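Local coordinates for protein putative alpha-L-fucosidase (Bacteroides thetaiotaomicron, PDB 4H41) that is a putative alpha-L-fucosidase with a TIM-barrel fold, probably acting on host glycans in carbohydrate metabolism, at residues F60-R65 with H328-Y333; D278-I283 with F290-M295; K296-K301 with R334-I339. All blocks are in the same frame, centred on the assembly; numbering follows the deposited sequence.

Contact 1. Residues F60-R65 with H328-Y333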
loop_
_atom_site.group_PDB
_atom_site.type_symbol
_atom_site.label_atom_id
_atom_site.label_comp_id
_atom_site.label_asym_id
_atom_site.label_seq_id
_atom_site.Cartn_x
_atom_site.Cartn_y
_atom_site.Cartn_z
ATOM N N PHE B 60 -18.672 5.483 -14.486
ATOM C CA PHE B 60 -19.145 6.665 -15.214
ATOM C C PHE B 60 -20.425 7.209 -14.555
ATOM O O PHE B 60 -20.645 8.427 -14.529
ATOM C CB PHE B 60 -19.361 6.356 -16.687
ATOM C CG PHE B 60 -18.140 6.623 -17.553
ATOM C CD1 PHE B 60 -16.975 5.868 -17.396
ATOM C CD2 PHE B 60 -18.165 7.606 -18.539
ATOM C CE1 PHE B 60 -15.846 6.108 -18.185
ATOM C CE2 PHE B 60 -17.048 7.816 -19.360
ATOM C CZ PHE B 60 -15.914 7.034 -19.204
ATOM N N GLN B 61 -21.280 6.318 -14.019
ATOM C CA GLN B 61 -22.470 6.732 -13.273
ATOM C C GLN B 61 -22.089 7.496 -11.993
ATOM O O GLN B 61 -22.708 8.530 -11.706
ATOM C CB GLN B 61 -23.333 5.531 -12.901
ATOM C CG GLN B 61 -23.960 4.803 -14.081
ATOM C CD GLN B 61 -24.720 3.616 -13.594
ATOM O OE1 GLN B 61 -25.588 3.755 -12.727
ATOM N NE2 GLN B 61 -24.473 2.438 -14.166
ATOM N N HIS B 62 -21.044 7.027 -11.269
ATOM C CA HIS B 62 -20.575 7.705 -10.040
ATOM C C HIS B 62 -20.011 9.081 -10.411
ATOM O O HIS B 62 -20.210 10.052 -9.682
ATOM C CB HIS B 62 -19.501 6.876 -9.253
ATOM C CG HIS B 62 -19.982 5.567 -8.678
ATOM N ND1 HIS B 62 -21.146 5.491 -7.924
ATOM C CD2 HIS B 62 -19.384 4.356 -8.677
ATOM C CE1 HIS B 62 -21.257 4.222 -7.551
ATOM N NE2 HIS B 62 -20.223 3.494 -7.994
HETATM N N MSE B 63 -19.356 9.183 -11.583
HETATM C CA MSE B 63 -18.824 10.460 -12.070
HETATM C C MSE B 63 -19.929 11.417 -12.416
HETATM O O MSE B 63 -19.900 12.579 -12.020
HETATM C CB MSE B 63 -17.955 10.240 -13.320
HETATM C CG MSE B 63 -16.663 9.495 -13.075
HETATM SE SE MSE B 63 -15.906 9.109 -14.843
HETATM C CE MSE B 63 -14.652 7.729 -14.322
ATOM N N LYS B 64 -20.943 10.920 -13.128
ATOM C CA LYS B 64 -22.055 11.764 -13.558
ATOM C C LYS B 64 -22.799 12.364 -12.381
ATOM O O LYS B 64 -23.193 13.540 -12.428
ATOM C CB LYS B 64 -23.023 10.952 -14.421
ATOM C CG LYS B 64 -24.124 11.762 -15.112
ATOM C CD LYS B 64 -23.565 12.589 -16.227
ATOM C CE LYS B 64 -24.603 13.346 -17.010
ATOM N NZ LYS B 64 -23.909 14.126 -18.051
ATOM N N ARG B 65 -22.965 11.586 -11.310
ATOM C CA ARG B 65 -23.644 12.068 -10.109
ATOM C C ARG B 65 -23.014 13.337 -9.552
ATOM O O ARG B 65 -23.736 14.176 -9.022
ATOM C CB ARG B 65 -23.641 10.981 -9.063
ATOM C CG ARG B 65 -24.395 11.332 -7.814
ATOM C CD ARG B 65 -24.379 10.188 -6.859
ATOM N NE ARG B 65 -25.146 10.506 -5.660
ATOM C CZ ARG B 65 -25.249 9.716 -4.603
ATOM N NH1 ARG B 65 -24.613 8.548 -4.571
ATOM N NH2 ARG B 65 -25.988 10.083 -3.569
ATOM N N HIS B 328 -15.182 7.073 0.904
ATOM C CA HIS B 328 -15.402 8.023 1.971
ATOM C C HIS B 328 -15.062 9.440 1.496
ATOM O O HIS B 328 -15.798 10.377 1.807
ATOM C CB HIS B 328 -14.586 7.625 3.206
ATOM C CG HIS B 328 -15.058 6.343 3.824
ATOM N ND1 HIS B 328 -16.372 6.193 4.249
ATOM C CD2 HIS B 328 -14.391 5.187 4.063
ATOM C CE1 HIS B 328 -16.459 4.968 4.761
ATOM N NE2 HIS B 328 -15.303 4.292 4.593
ATOM N N LEU B 329 -13.997 9.610 0.710
ATOM C CA LEU B 329 -13.655 10.922 0.137
ATOM C C LEU B 329 -14.820 11.458 -0.707
ATOM O O LEU B 329 -15.161 12.636 -0.630
ATOM C CB LEU B 329 -12.412 10.848 -0.730
ATOM C CG LEU B 329 -11.945 12.182 -1.383
ATOM C CD1 LEU B 329 -11.813 13.295 -0.385
ATOM C CD2 LEU B 329 -10.560 11.980 -2.025
ATOM N N TYR B 330 -15.429 10.569 -1.469
ATOM C CA TYR B 330 -16.585 10.919 -2.318
ATOM C C TYR B 330 -17.723 11.459 -1.463
ATOM O O TYR B 330 -18.310 12.464 -1.815
ATOM C CB TYR B 330 -17.032 9.672 -3.072
ATOM C CG TYR B 330 -18.118 9.864 -4.109
ATOM C CD1 TYR B 330 -17.800 10.173 -5.425
ATOM C CD2 TYR B 330 -19.432 9.531 -3.826
ATOM C CE1 TYR B 330 -18.770 10.201 -6.418
ATOM C CE2 TYR B 330 -20.419 9.577 -4.809
ATOM C CZ TYR B 330 -20.074 9.873 -6.109
ATOM O OH TYR B 330 -21.045 9.879 -7.083
ATOM N N ASP B 331 -17.980 10.826 -0.312
ATOM C CA ASP B 331 -19.021 11.278 0.622
ATOM C C ASP B 331 -18.678 12.641 1.226
ATOM O O ASP B 331 -19.541 13.493 1.279
ATOM C CB ASP B 331 -19.228 10.256 1.723
ATOM C CG ASP B 331 -19.807 8.930 1.270
ATOM O OD1 ASP B 331 -20.321 8.861 0.123
ATOM O OD2 ASP B 331 -19.698 7.942 2.044
ATOM N N ARG B 332 -17.433 12.856 1.655
ATOM C CA ARG B 332 -17.024 14.172 2.223
ATOM C C ARG B 332 -17.137 15.269 1.174
ATOM O O ARG B 332 -17.551 16.396 1.487
ATOM C CB ARG B 332 -15.590 14.128 2.763
ATOM C CG ARG B 332 -15.286 13.098 3.845
ATOM C CD ARG B 332 -15.961 13.315 5.198
ATOM N NE ARG B 332 -17.397 13.015 5.204
ATOM C CZ ARG B 332 -17.953 11.806 5.119
ATOM N NH1 ARG B 332 -17.197 10.708 5.067
ATOM N NH2 ARG B 332 -19.266 11.681 5.098
ATOM N N TYR B 333 -16.771 14.944 -0.074
ATOM C CA TYR B 333 -16.849 15.857 -1.224
ATOM C C TYR B 333 -18.293 16.250 -1.499
ATOM O O TYR B 333 -18.614 17.442 -1.627
ATOM C CB TYR B 333 -16.200 15.175 -2.433
ATOM C CG TYR B 333 -16.183 16.003 -3.679
ATOM C CD1 TYR B 333 -17.252 15.987 -4.558
ATOM C CD2 TYR B 333 -15.095 16.815 -3.985
ATOM C CE1 TYR B 333 -17.247 16.763 -5.717
ATOM C CE2 TYR B 333 -15.056 17.553 -5.170
ATOM C CZ TYR B 333 -16.146 17.545 -6.017
ATOM O OH TYR B 333 -16.145 18.332 -7.134
HETATM O O HOH W 1 -22.722 7.276 -6.414
#
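Tyr330 reaches from helix 324-337 to the C-terminal part of helix 53-65 and gives its phenol proton to the backbone carbonyl of His62, with OH 2.7 Å from O. The bond lies in the carbonyl plane and falls on a lone pair, the C=O...donor angle being 124°. With CG anti to the backbone N (chi1 -174°), the tyrosine side chain is directed toward the other helix, and this spans the 9.3 Å between the CA atoms of Tyr330 and His62. The same carbonyl oxygen lies at the edge of the ring and in its plane, where it also approaches CE1 and CZ. Helix 53-65 follows the first strand of the parallel barrel and helix 324-337 follows the eighth, so the contact joins the first and last helices of the TIM barrel where the ring of helices closes. Arg65 can be followed along its aliphatic chain past the phenol. Its CB is 3.4 Å from Tyr330 OH, CG stays near the same oxygen, and CD is again 3.4 Å from Tyr330 OH. The chain is extended from CG to NE, and the guanidinium beyond it is turned 69° from the tyrosine ring. From there NH1 donates to a water, in the guanidinium plane, while NH2 forms a salt bridge with the C-terminal carboxylate of Lys340. That water lies 2.8 Å from His62 ND1 and donates a longer bond to Tyr330 OH, at 3.2 Å, so the phenol oxygen both gives and accepts. The His62 side chain also touches Phe313 and Pro319.

Contact 2. Residues D278-I283 with F290-M295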
loop_
_atom_site.group_PDB
_atom_site.type_symbol
_atom_site.label_atom_id
_atom_site.label_comp_id
_atom_site.label_asym_id
_atom_site.label_seq_id
_atom_site.Cartn_x
_atom_site.Cartn_y
_atom_site.Cartn_z
ATOM N N ASP B 278 -2.711 11.276 -2.015
ATOM C CA ASP B 278 -1.886 11.951 -1.050
ATOM C C ASP B 278 -0.388 11.789 -1.352
ATOM O O ASP B 278 0.124 10.701 -1.335
ATOM C CB ASP B 278 -2.218 11.409 0.371
ATOM C CG ASP B 278 -1.988 12.442 1.447
ATOM O OD1 ASP B 278 -0.860 12.976 1.507
ATOM O OD2 ASP B 278 -2.972 12.753 2.231
ATOM N N ARG B 279 0.317 12.892 -1.545
ATOM C CA ARG B 279 1.765 12.882 -1.763
ATOM C C ARG B 279 2.551 12.978 -0.443
ATOM O O ARG B 279 3.767 12.955 -0.478
ATOM C CB ARG B 279 2.174 14.082 -2.656
ATOM C CG ARG B 279 1.953 13.821 -4.094
ATOM C CD ARG B 279 2.580 14.939 -4.916
ATOM N NE ARG B 279 2.186 14.765 -6.282
ATOM C CZ ARG B 279 2.695 13.886 -7.121
ATOM N NH1 ARG B 279 3.781 13.199 -6.797
ATOM N NH2 ARG B 279 2.202 13.771 -8.335
ATOM N N ASP B 280 1.896 13.126 0.700
ATOM C CA ASP B 280 2.606 13.324 1.979
ATOM C C ASP B 280 2.809 12.050 2.758
ATOM O O ASP B 280 3.304 12.103 3.883
ATOM C CB ASP B 280 1.797 14.303 2.848
ATOM C CG ASP B 280 1.557 15.645 2.189
ATOM O OD1 ASP B 280 2.448 16.111 1.472
ATOM O OD2 ASP B 280 0.457 16.224 2.389
HETATM N N MSE B 281 2.463 10.909 2.190
HETATM C CA MSE B 281 2.422 9.634 2.896
HETATM C C MSE B 281 3.473 8.655 2.407
HETATM O O MSE B 281 3.883 8.706 1.251
HETATM C CB MSE B 281 1.038 9.010 2.713
HETATM C CG MSE B 281 -0.098 9.875 3.237
HETATM SE SE MSE B 281 -0.130 9.879 5.170
HETATM C CE MSE B 281 0.243 11.700 5.574
ATOM N N PRO B 282 3.843 7.682 3.244
ATOM C CA PRO B 282 4.883 6.712 2.828
ATOM C C PRO B 282 4.385 5.609 1.877
ATOM O O PRO B 282 5.177 4.734 1.534
ATOM C CB PRO B 282 5.361 6.135 4.143
ATOM C CG PRO B 282 4.157 6.207 5.035
ATOM C CD PRO B 282 3.470 7.478 4.660
ATOM N N ILE B 283 3.108 5.583 1.535
ATOM C CA ILE B 283 2.544 4.660 0.545
ATOM C C ILE B 283 2.270 5.525 -0.671
ATOM O O ILE B 283 1.539 6.501 -0.537
ATOM C CB ILE B 283 1.272 3.938 1.041
ATOM C CG1 ILE B 283 1.600 3.014 2.233
ATOM C CG2 ILE B 283 0.634 3.125 -0.105
ATOM C CD1 ILE B 283 0.373 2.422 2.950
ATOM N N PHE B 290 -9.487 14.678 2.610
ATOM C CA PHE B 290 -10.448 15.624 2.059
ATOM C C PHE B 290 -10.047 17.093 2.290
ATOM O O PHE B 290 -10.079 17.894 1.354
ATOM C CB PHE B 290 -11.843 15.400 2.647
ATOM C CG PHE B 290 -12.785 16.499 2.206
ATOM C CD1 PHE B 290 -13.058 16.705 0.860
ATOM C CD2 PHE B 290 -13.259 17.424 3.116
ATOM C CE1 PHE B 290 -13.869 17.772 0.453
ATOM C CE2 PHE B 290 -14.022 18.516 2.698
ATOM C CZ PHE B 290 -14.351 18.653 1.378
ATOM N N ASP B 291 -9.663 17.449 3.511
ATOM C CA ASP B 291 -9.321 18.871 3.789
ATOM C C ASP B 291 -8.180 19.367 2.944
ATOM O O ASP B 291 -8.182 20.525 2.561
ATOM C CB ASP B 291 -9.024 19.144 5.270
ATOM C CG ASP B 291 -10.259 19.487 6.093
ATOM O OD1 ASP B 291 -11.332 19.746 5.487
ATOM O OD2 ASP B 291 -10.125 19.625 7.333
ATOM N N LYS B 292 -7.255 18.483 2.537
ATOM C CA LYS B 292 -6.182 18.922 1.636
ATOM C C LYS B 292 -6.736 19.202 0.252
ATOM O O LYS B 292 -6.377 20.222 -0.365
ATOM C CB LYS B 292 -5.068 17.883 1.557
ATOM C CG LYS B 292 -4.280 17.758 2.859
ATOM C CD LYS B 292 -3.305 16.586 2.804
ATOM C CE LYS B 292 -2.578 16.412 4.132
ATOM N NZ LYS B 292 -1.565 15.325 4.018
ATOM N N LEU B 293 -7.608 18.316 -0.255
ATOM C CA LEU B 293 -8.234 18.511 -1.564
ATOM C C LEU B 293 -9.065 19.815 -1.519
ATOM O O LEU B 293 -9.032 20.630 -2.451
ATOM C CB LEU B 293 -9.129 17.336 -1.931
ATOM C CG LEU B 293 -9.815 17.448 -3.300
ATOM C CD1 LEU B 293 -8.837 17.611 -4.427
ATOM C CD2 LEU B 293 -10.659 16.217 -3.598
ATOM N N ARG B 294 -9.811 19.990 -0.431
ATOM C CA ARG B 294 -10.690 21.167 -0.243
ATOM C C ARG B 294 -9.836 22.431 -0.335
ATOM O O ARG B 294 -10.215 23.374 -0.975
ATOM C CB ARG B 294 -11.426 21.099 1.116
ATOM C CG ARG B 294 -12.291 22.261 1.321
ATOM C CD ARG B 294 -12.961 22.325 2.659
ATOM N NE ARG B 294 -12.077 22.104 3.780
ATOM C CZ ARG B 294 -11.272 22.994 4.352
ATOM N NH1 ARG B 294 -11.234 24.245 3.916
ATOM N NH2 ARG B 294 -10.546 22.656 5.399
HETATM N N MSE B 295 -8.723 22.467 0.373
HETATM C CA MSE B 295 -7.870 23.673 0.354
HETATM C C MSE B 295 -7.345 23.975 -1.063
HETATM O O MSE B 295 -7.265 25.142 -1.442
HETATM C CB MSE B 295 -6.722 23.503 1.337
HETATM C CG MSE B 295 -7.159 23.618 2.762
HETATM SE SE MSE B 295 -5.520 23.477 3.898
HETATM C CE MSE B 295 -4.514 22.025 3.211
HETATM O O HOH W 2 -3.238 13.155 4.946
#
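Lys292 drives its ammonium group between two aspartates of the loop that precedes its helix, and Asp280 holds it more closely, with OD2 2.7 Å from Lys292 NZ. This salt bridge uses the anti lone pair of OD2, the one away from the other carboxylate oxygen, and the two side chains come from opposite directions. The lysine chain is extended beyond CG, which carries NZ from the helix to the loop although the nearest CA atoms, those of Asp278 and Lys292, are 8.6 Å apart. Asp278 crosses the lysine at about a right angle and is held more loosely: its OD2 is 3.4 Å from Lys292 NZ, a weak hydrogen bond within the salt bridge. A water bridges the two groups, donating to Asp278 OD2 and accepting from Lys292 NZ at 2.9 Å. Asp278 OD1 accepts from the backbone N of Asp280 at 2.9 Å, an Asx turn. The loop leads from the seventh strand of the TIM barrel to helix 290-302, so the network ties this beta-alpha connection back to the first turn of its own helix. Asp280 lies at the more open rim: OD1 forms a salt bridge with Lys203, OD2 a hydrogen bond with Tyr249 OH, and a pentaethylene glycol lies about 4 Å from its side chain. The contact is loose at the selenomethionine Met281, whose CE is 4.3 Å from Lys292 NZ.

Contact 3. Residues K296-K301 with R334-I339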
loop_
_atom_site.group_PDB
_atom_site.type_symbol
_atom_site.label_atom_id
_atom_site.label_comp_id
_atom_site.label_asym_id
_atom_site.label_seq_id
_atom_site.Cartn_x
_atom_site.Cartn_y
_atom_site.Cartn_z
ATOM N N LYS B 296 -7.040 22.951 -1.862
ATOM C CA LYS B 296 -6.543 23.139 -3.225
ATOM C C LYS B 296 -7.636 23.653 -4.120
ATOM O O LYS B 296 -7.366 24.552 -4.924
ATOM C CB LYS B 296 -5.932 21.829 -3.764
ATOM C CG LYS B 296 -4.690 21.452 -2.981
ATOM C CD LYS B 296 -3.918 20.256 -3.512
ATOM C CE LYS B 296 -4.734 19.020 -3.741
ATOM N NZ LYS B 296 -3.915 17.931 -4.339
ATOM N N LEU B 297 -8.873 23.169 -3.965
ATOM C CA LEU B 297 -9.990 23.643 -4.781
ATOM C C LEU B 297 -10.396 25.064 -4.365
ATOM O O LEU B 297 -10.825 25.862 -5.203
ATOM C CB LEU B 297 -11.183 22.676 -4.689
ATOM C CG LEU B 297 -10.918 21.249 -5.250
ATOM C CD1 LEU B 297 -12.160 20.389 -5.051
ATOM C CD2 LEU B 297 -10.552 21.266 -6.723
ATOM N N GLU B 298 -10.261 25.364 -3.051
ATOM C CA GLU B 298 -10.549 26.704 -2.539
ATOM C C GLU B 298 -9.553 27.718 -3.132
ATOM O O GLU B 298 -9.942 28.813 -3.501
ATOM C CB GLU B 298 -10.532 26.751 -1.008
ATOM C CG GLU B 298 -11.749 26.072 -0.420
ATOM C CD GLU B 298 -11.774 25.944 1.089
ATOM O OE1 GLU B 298 -10.774 26.320 1.749
ATOM O OE2 GLU B 298 -12.792 25.432 1.611
ATOM N N ALA B 299 -8.279 27.370 -3.197
ATOM C CA ALA B 299 -7.265 28.243 -3.789
ATOM C C ALA B 299 -7.538 28.465 -5.287
ATOM O O ALA B 299 -7.373 29.581 -5.783
ATOM C CB ALA B 299 -5.898 27.646 -3.584
ATOM N N ALA B 300 -7.951 27.414 -6.014
ATOM C CA ALA B 300 -8.250 27.563 -7.443
ATOM C C ALA B 300 -9.398 28.535 -7.664
ATOM O O ALA B 300 -9.366 29.356 -8.586
ATOM C CB ALA B 300 -8.584 26.212 -8.056
ATOM N N LYS B 301 -10.436 28.442 -6.826
ATOM C CA LYS B 301 -11.575 29.352 -6.916
ATOM C C LYS B 301 -11.145 30.795 -6.576
ATOM O O LYS B 301 -11.568 31.722 -7.264
ATOM C CB LYS B 301 -12.715 28.934 -6.026
ATOM C CG LYS B 301 -14.007 29.681 -6.347
ATOM C CD LYS B 301 -15.208 29.176 -5.547
ATOM C CE LYS B 301 -16.511 29.794 -5.995
ATOM N NZ LYS B 301 -17.685 29.215 -5.240
ATOM N N ARG B 334 -19.189 15.276 -1.541
ATOM C CA ARG B 334 -20.603 15.563 -1.757
ATOM C C ARG B 334 -21.203 16.392 -0.657
ATOM O O ARG B 334 -22.091 17.214 -0.918
ATOM C CB ARG B 334 -21.417 14.262 -1.890
ATOM C CG ARG B 334 -21.185 13.540 -3.208
ATOM C CD ARG B 334 -22.376 12.719 -3.614
ATOM N NE ARG B 334 -22.685 11.728 -2.592
ATOM C CZ ARG B 334 -23.748 11.733 -1.787
ATOM N NH1 ARG B 334 -24.645 12.711 -1.858
ATOM N NH2 ARG B 334 -23.928 10.754 -0.918
ATOM N N GLU B 335 -20.776 16.155 0.592
ATOM C CA GLU B 335 -21.285 16.937 1.702
ATOM C C GLU B 335 -20.866 18.423 1.604
ATOM O O GLU B 335 -21.678 19.325 1.757
ATOM C CB GLU B 335 -20.801 16.327 3.039
ATOM C CG GLU B 335 -21.586 15.079 3.363
ATOM C CD GLU B 335 -21.151 14.303 4.590
ATOM O OE1 GLU B 335 -20.130 14.691 5.198
ATOM O OE2 GLU B 335 -21.748 13.236 4.862
ATOM N N TYR B 336 -19.620 18.673 1.294
ATOM C CA TYR B 336 -19.079 20.033 1.159
ATOM C C TYR B 336 -19.684 20.786 0.005
ATOM O O TYR B 336 -19.924 21.983 0.146
ATOM C CB TYR B 336 -17.556 19.937 1.007
ATOM C CG TYR B 336 -16.847 21.248 0.760
ATOM C CD1 TYR B 336 -16.546 22.114 1.807
ATOM C CD2 TYR B 336 -16.494 21.638 -0.526
ATOM C CE1 TYR B 336 -15.885 23.325 1.575
ATOM C CE2 TYR B 336 -15.863 22.863 -0.768
ATOM C CZ TYR B 336 -15.510 23.669 0.285
ATOM O OH TYR B 336 -14.862 24.847 -0.006
ATOM N N PHE B 337 -19.983 20.094 -1.110
ATOM C CA PHE B 337 -20.549 20.692 -2.295
ATOM C C PHE B 337 -22.059 20.542 -2.390
ATOM O O PHE B 337 -22.627 20.978 -3.382
ATOM C CB PHE B 337 -19.881 20.106 -3.542
ATOM C CG PHE B 337 -18.525 20.725 -3.776
ATOM C CD1 PHE B 337 -18.404 22.087 -4.046
ATOM C CD2 PHE B 337 -17.389 19.950 -3.798
ATOM C CE1 PHE B 337 -17.152 22.661 -4.306
ATOM C CE2 PHE B 337 -16.125 20.532 -4.003
ATOM C CZ PHE B 337 -16.013 21.887 -4.238
ATOM N N GLU B 338 -22.694 19.963 -1.382
ATOM C CA GLU B 338 -24.137 19.768 -1.281
ATOM C C GLU B 338 -24.680 19.066 -2.530
ATOM O O GLU B 338 -25.678 19.473 -3.111
ATOM C CB GLU B 338 -24.844 21.108 -1.007
ATOM C CG GLU B 338 -24.446 21.651 0.344
ATOM C CD GLU B 338 -25.332 22.789 0.800
ATOM O OE1 GLU B 338 -25.515 23.747 0.024
ATOM O OE2 GLU B 338 -25.849 22.719 1.936
ATOM N N ILE B 339 -23.997 17.983 -2.925
ATOM C CA ILE B 339 -24.387 17.196 -4.101
ATOM C C ILE B 339 -25.269 16.063 -3.637
ATOM O O ILE B 339 -24.836 15.244 -2.815
ATOM C CB ILE B 339 -23.137 16.684 -4.844
ATOM C CG1 ILE B 339 -22.286 17.869 -5.364
ATOM C CG2 ILE B 339 -23.554 15.755 -5.999
ATOM C CD1 ILE B 339 -20.939 17.485 -5.875
#
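Two pairs of side chains carry the meeting of helices 290-302 and 324-337, one polar and one apolar. In the polar pair, Tyr336 OH lies 2.7 Å from Glu298 OE2 and donates to it, though the geometry makes the bond a weak one. The carboxylate and ring planes stand 40° apart, and the oxygen approaches the phenol obliquely. Glu298 CG adds a van der Waals contact at 3.4 Å from Tyr336 OH. In the apolar pair, Leu297 CD1 meets Phe337 CE2 at 4.1 Å, coming at the edge of the ring and near its plane.

The next shell explains how these groups are placed. The first torsion of Tyr336, 176°, turns CG away from N and carries the ring toward the other helix, while Glu298 is extended beyond CG. Phe337 lies against its neighbour in sequence: Tyr336 CD2 sits 3.6 Å above the plane of the phenylalanine ring, over its centre. Glu298 OE2 is also the salt-bridge partner of Arg294, one turn earlier on the same helix. The carboxylate is thus gripped by arginine as well as phenol, and the phenol oxygen donates weakly to Glu298 and accepts from Asn30 N.

Farther out, Arg334 NH1 binds Ile339 O at 2.7 Å; the donor is tilted 17° from the carbonyl plane of Ile339, and the oxygen lies near the guanidinium plane of Arg334. The backbone itself shapes the end of helix 324-337. Ile339 N bonds to Arg334 O at 2.9 Å, Glu338 N bonds weakly to Glu335 O, and Glu338 has a positive phi. These two backbone bonds and that phi make a Schellman motif, which here ends the helix following the eighth strand of the TIM barrel, beside helix 290-302, which follows the seventh.

Overall arrangement
From the N terminus, helix 53-65 comes first, and it meets helix 324-337 near the C terminus; contact 1 therefore closes a loop of 262 residues around most of the barrel. Contact 2 is nested inside that loop and closes a short one, from the connection after strand 269-273 to helix 290-302. Contact 3 starts farther along this helix and ends beyond residues 328-333, so it crosses contact 1 and follows contact 2 in series. Together they tie helices 53-65, 290-302 and 324-337, which follow the first, seventh and eighth strands. Phe290 packs on Leu329, Arg332 and Tyr336, linking all three, and contacts 1 and 2 also touch the second subunit.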